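Local coordinates for aspartate aminotransferase (Plasmodium falciparum, PDB 3K7Y), which probably catalyses the reversible transfer of an amino group from L-aspartate to 2-oxoglutarate, using pyridoxal 5'-phosphate as cofactor in a homodimer, at residues 15-23 and 369-380. Sequence-based numbering, arbitrary orientation.
Sequences NILKTAREF and KTHHIYIINNGR
Glu22 and Phe23, in the last turn of helix 15-23, pack against Tyr374. The contact lies in the small domain of a class-I (fold type I) aminotransferase. The N-terminal helix packs on strand 373-374, which pairs in parallel with strand 32-33, and on the loop that follows. Phe23 CA sits over one face of the Tyr374 ring, 4.1 Å from its centroid, a CH-pi contact. The two rings meet only at their rims, with planes 43° apart. With chi1 of Glu22 near 180°, its CG extends away from the backbone N and meets the CE2-CD2 side of the Tyr374 ring. Lys369 CD lies at the edge of the same ring. One turn back, Thr19 CG2 touches Tyr374 CB, while Thr19 OG1 hydrogen-bonds Asn15 O within the helix. At the N-terminal end of helix 15-23, Asn377 OD1 lies against Asn15 CB, and the two amide planes are nearly perpendicular, 83° apart. Asn377 begins the central pair of a type I turn, 376-379. The turn leads to Arg380, whose NH1 hydrogen-bonds OD1 of the cofactor-binding Asn185 and whose NH2 hydrogen-bonds Ser35 O. The Arg380 side chain comes to about 6 Å from the bound pyridoxal phosphate. Ile16 CD1 reaches Arg380 NH2 at 3.6 Å.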
loop_
_atom_site.group_PDB
_atom_site.type_symbol
_atom_site.label_atom_id
_atom_site.label_comp_id
_atom_site.label_asym_id
_atom_site.label_seq_id
_atom_site.Cartn_x
_atom_site.Cartn_y
_atom_site.Cartn_z
ATOM N N ASN A 15 2.828 20.337 9.231
ATOM C CA ASN A 15 3.699 20.777 10.327
ATOM C C ASN A 15 4.754 19.719 10.680
ATOM O O ASN A 15 5.913 20.040 10.950
ATOM C CB ASN A 15 2.853 21.095 11.569
ATOM C CG ASN A 15 1.938 22.317 11.389
ATOM O OD1 ASN A 15 1.694 22.786 10.273
ATOM N ND2 ASN A 15 1.417 22.826 12.508
ATOM N N ILE A 16 4.320 18.458 10.629
ATOM C CA ILE A 16 5.088 17.263 11.014
ATOM C C ILE A 16 6.364 17.013 10.178
ATOM O O ILE A 16 7.269 16.308 10.627
ATOM C CB ILE A 16 4.132 16.003 11.009
ATOM C CG1 ILE A 16 3.951 15.397 12.421
ATOM C CG2 ILE A 16 4.477 14.997 9.880
ATOM C CD1 ILE A 16 4.925 14.282 12.812
ATOM N N LEU A 17 6.433 17.598 8.981
ATOM C CA LEU A 17 7.595 17.424 8.096
ATOM C C LEU A 17 8.544 18.624 7.961
ATOM O O LEU A 17 9.754 18.427 7.870
ATOM C CB LEU A 17 7.173 16.914 6.712
ATOM C CG LEU A 17 7.515 15.449 6.419
ATOM C CD1 LEU A 17 6.592 14.497 7.164
ATOM C CD2 LEU A 17 7.500 15.164 4.922
ATOM N N LYS A 18 8.018 19.849 7.941
ATOM C CA LYS A 18 8.879 21.043 7.969
ATOM C C LYS A 18 9.890 20.889 9.103
ATOM O O LYS A 18 11.008 21.411 9.038
ATOM C CB LYS A 18 8.088 22.333 8.228
ATOM C CG LYS A 18 6.713 22.449 7.588
ATOM C CD LYS A 18 5.897 23.528 8.291
ATOM C CE LYS A 18 4.467 23.564 7.796
ATOM N NZ LYS A 18 3.602 24.254 8.785
ATOM N N THR A 19 9.463 20.171 10.142
ATOM C CA THR A 19 10.247 19.949 11.349
ATOM C C THR A 19 11.184 18.761 11.166
ATOM O O THR A 19 12.341 18.823 11.574
ATOM C CB THR A 19 9.333 19.729 12.584
ATOM O OG1 THR A 19 8.396 20.807 12.684
ATOM C CG2 THR A 19 10.143 19.670 13.866
ATOM N N ALA A 20 10.682 17.685 10.556
ATOM C CA ALA A 20 11.496 16.492 10.271
ATOM C C ALA A 20 12.725 16.871 9.439
ATOM O O ALA A 20 13.834 16.382 9.684
ATOM C CB ALA A 20 10.664 15.423 9.563
ATOM N N ARG A 21 12.503 17.750 8.462
ATOM C CA ARG A 21 13.585 18.414 7.751
ATOM C C ARG A 21 14.533 18.975 8.790
ATOM O O ARG A 21 15.667 18.514 8.918
ATOM C CB ARG A 21 13.056 19.551 6.848
ATOM C CG ARG A 21 12.621 19.109 5.441
ATOM C CD ARG A 21 12.354 20.289 4.501
ATOM N NE ARG A 21 12.268 19.856 3.100
ATOM C CZ ARG A 21 12.260 20.671 2.042
ATOM N NH1 ARG A 21 12.334 21.990 2.201
ATOM N NH2 ARG A 21 12.184 20.166 0.813
ATOM N N GLU A 22 14.031 19.931 9.566
ATOM C CA GLU A 22 14.843 20.673 10.521
ATOM C C GLU A 22 15.690 19.830 11.501
ATOM O O GLU A 22 16.849 20.180 11.766
ATOM C CB GLU A 22 13.987 21.710 11.262
ATOM C CG GLU A 22 14.760 22.620 12.225
ATOM C CD GLU A 22 15.968 23.321 11.598
ATOM O OE1 GLU A 22 16.269 24.462 12.025
ATOM O OE2 GLU A 22 16.620 22.754 10.693
ATOM N N PHE A 23 15.138 18.738 12.031
ATOM C CA PHE A 23 15.908 17.937 12.977
ATOM C C PHE A 23 17.235 17.508 12.347
ATOM O O PHE A 23 18.299 17.750 12.908
ATOM C CB PHE A 23 15.118 16.738 13.519
ATOM C CG PHE A 23 15.899 15.881 14.490
ATOM C CD1 PHE A 23 17.005 16.396 15.177
ATOM C CD2 PHE A 23 15.519 14.574 14.739
ATOM C CE1 PHE A 23 17.733 15.618 16.066
ATOM C CE2 PHE A 23 16.243 13.787 15.632
ATOM C CZ PHE A 23 17.353 14.316 16.299
ATOM N N LYS A 369 14.414 26.368 18.975
ATOM C CA LYS A 369 15.267 25.818 17.926
ATOM C C LYS A 369 16.645 26.471 17.896
ATOM O O LYS A 369 17.596 25.848 17.432
ATOM C CB LYS A 369 14.572 25.869 16.562
ATOM C CG LYS A 369 13.453 24.834 16.450
ATOM C CD LYS A 369 12.643 24.901 15.153
ATOM C CE LYS A 369 11.532 23.841 15.182
ATOM N NZ LYS A 369 10.278 24.242 14.480
ATOM N N THR A 370 16.759 27.695 18.428
ATOM C CA THR A 370 18.068 28.360 18.597
ATOM C C THR A 370 18.939 27.525 19.537
ATOM O O THR A 370 20.162 27.462 19.396
ATOM C CB THR A 370 17.977 29.850 19.091
ATOM O OG1 THR A 370 17.828 29.904 20.514
ATOM C CG2 THR A 370 16.819 30.598 18.444
ATOM N N HIS A 371 18.284 26.900 20.506
ATOM C CA HIS A 371 18.839 25.771 21.228
ATOM C C HIS A 371 18.411 24.560 20.406
ATOM O O HIS A 371 17.491 24.651 19.591
ATOM C CB HIS A 371 18.254 25.726 22.631
ATOM C CG HIS A 371 18.035 27.081 23.220
ATOM N ND1 HIS A 371 19.060 27.822 23.761
ATOM C CD2 HIS A 371 16.922 27.845 23.320
ATOM C CE1 HIS A 371 18.585 28.976 24.194
ATOM N NE2 HIS A 371 17.290 29.015 23.938
ATOM N N HIS A 372 19.053 23.418 20.580
ATOM C CA HIS A 372 18.906 22.422 19.529
ATOM C C HIS A 372 17.836 21.373 19.831
ATOM O O HIS A 372 18.043 20.162 19.697
ATOM C CB HIS A 372 20.287 21.903 19.102
ATOM C CG HIS A 372 21.227 23.009 18.726
ATOM N ND1 HIS A 372 22.189 23.495 19.588
ATOM C CD2 HIS A 372 21.298 23.778 17.611
ATOM C CE1 HIS A 372 22.835 24.495 19.010
ATOM N NE2 HIS A 372 22.316 24.684 17.807
ATOM N N ILE A 373 16.662 21.885 20.201
ATOM C CA ILE A 373 15.502 21.052 20.540
ATOM C C ILE A 373 14.275 21.295 19.642
ATOM O O ILE A 373 13.810 22.433 19.505
ATOM C CB ILE A 373 15.100 21.199 22.029
ATOM C CG1 ILE A 373 13.692 20.625 22.228
ATOM C CG2 ILE A 373 15.239 22.644 22.510
ATOM C CD1 ILE A 373 12.844 21.312 23.267
ATOM N N TYR A 374 13.748 20.220 19.055
ATOM C CA TYR A 374 12.636 20.327 18.093
ATOM C C TYR A 374 11.309 19.712 18.571
ATOM O O TYR A 374 11.270 18.632 19.156
ATOM C CB TYR A 374 13.044 19.813 16.692
ATOM C CG TYR A 374 14.385 20.345 16.256
ATOM C CD1 TYR A 374 15.545 19.598 16.453
ATOM C CD2 TYR A 374 14.504 21.608 15.681
ATOM C CE1 TYR A 374 16.797 20.091 16.074
ATOM C CE2 TYR A 374 15.758 22.123 15.297
ATOM C CZ TYR A 374 16.900 21.355 15.497
ATOM O OH TYR A 374 18.145 21.829 15.123
ATOM N N ILE A 375 10.231 20.428 18.264
ATOM C CA ILE A 375 8.922 20.291 18.898
ATOM C C ILE A 375 7.891 20.731 17.853
ATOM O O ILE A 375 8.194 21.590 17.040
ATOM C CB ILE A 375 8.878 21.228 20.132
ATOM C CG1 ILE A 375 7.455 21.591 20.549
ATOM C CG2 ILE A 375 9.629 22.523 19.815
ATOM C CD1 ILE A 375 7.324 22.994 21.127
ATOM N N ILE A 376 6.690 20.161 17.856
ATOM C CA ILE A 376 5.687 20.561 16.860
ATOM C C ILE A 376 5.125 21.983 17.115
ATOM O O ILE A 376 5.024 22.441 18.253
ATOM C CB ILE A 376 4.545 19.505 16.689
ATOM C CG1 ILE A 376 5.119 18.103 16.444
ATOM C CG2 ILE A 376 3.582 19.882 15.556
ATOM C CD1 ILE A 376 5.060 17.168 17.702
ATOM N N ASN A 377 4.776 22.665 16.026
ATOM C CA ASN A 377 4.222 24.033 16.027
ATOM C C ASN A 377 3.089 24.308 17.003
ATOM O O ASN A 377 2.866 25.466 17.371
ATOM C CB ASN A 377 3.726 24.395 14.615
ATOM C CG ASN A 377 4.797 24.204 13.564
ATOM O OD1 ASN A 377 4.761 23.237 12.779
ATOM N ND2 ASN A 377 5.792 25.104 13.563
ATOM N N ASN A 378 2.358 23.267 17.400
ATOM C CA ASN A 378 1.145 23.444 18.215
ATOM C C ASN A 378 1.276 23.174 19.728
ATOM O O ASN A 378 0.321 23.407 20.483
ATOM C CB ASN A 378 -0.045 22.661 17.613
ATOM C CG ASN A 378 0.158 21.130 17.610
ATOM O OD1 ASN A 378 -0.619 20.408 16.991
ATOM N ND2 ASN A 378 1.187 20.643 18.288
ATOM N N GLY A 379 2.445 22.692 20.154
ATOM C CA GLY A 379 2.660 22.305 21.532
ATOM C C GLY A 379 2.919 20.823 21.780
ATOM O O GLY A 379 3.424 20.477 22.841
ATOM N N ARG A 380 2.575 19.942 20.832
ATOM C CA ARG A 380 2.729 18.472 21.003
ATOM C C ARG A 380 4.172 18.027 21.283
ATOM O O ARG A 380 5.131 18.580 20.726
ATOM C CB ARG A 380 2.182 17.704 19.797
ATOM C CG ARG A 380 2.021 16.206 20.062
ATOM C CD ARG A 380 1.608 15.407 18.823
ATOM N NE ARG A 380 2.741 15.035 17.971
ATOM C CZ ARG A 380 2.644 14.317 16.852
ATOM N NH1 ARG A 380 1.460 13.877 16.425
ATOM N NH2 ARG A 380 3.740 14.028 16.156
#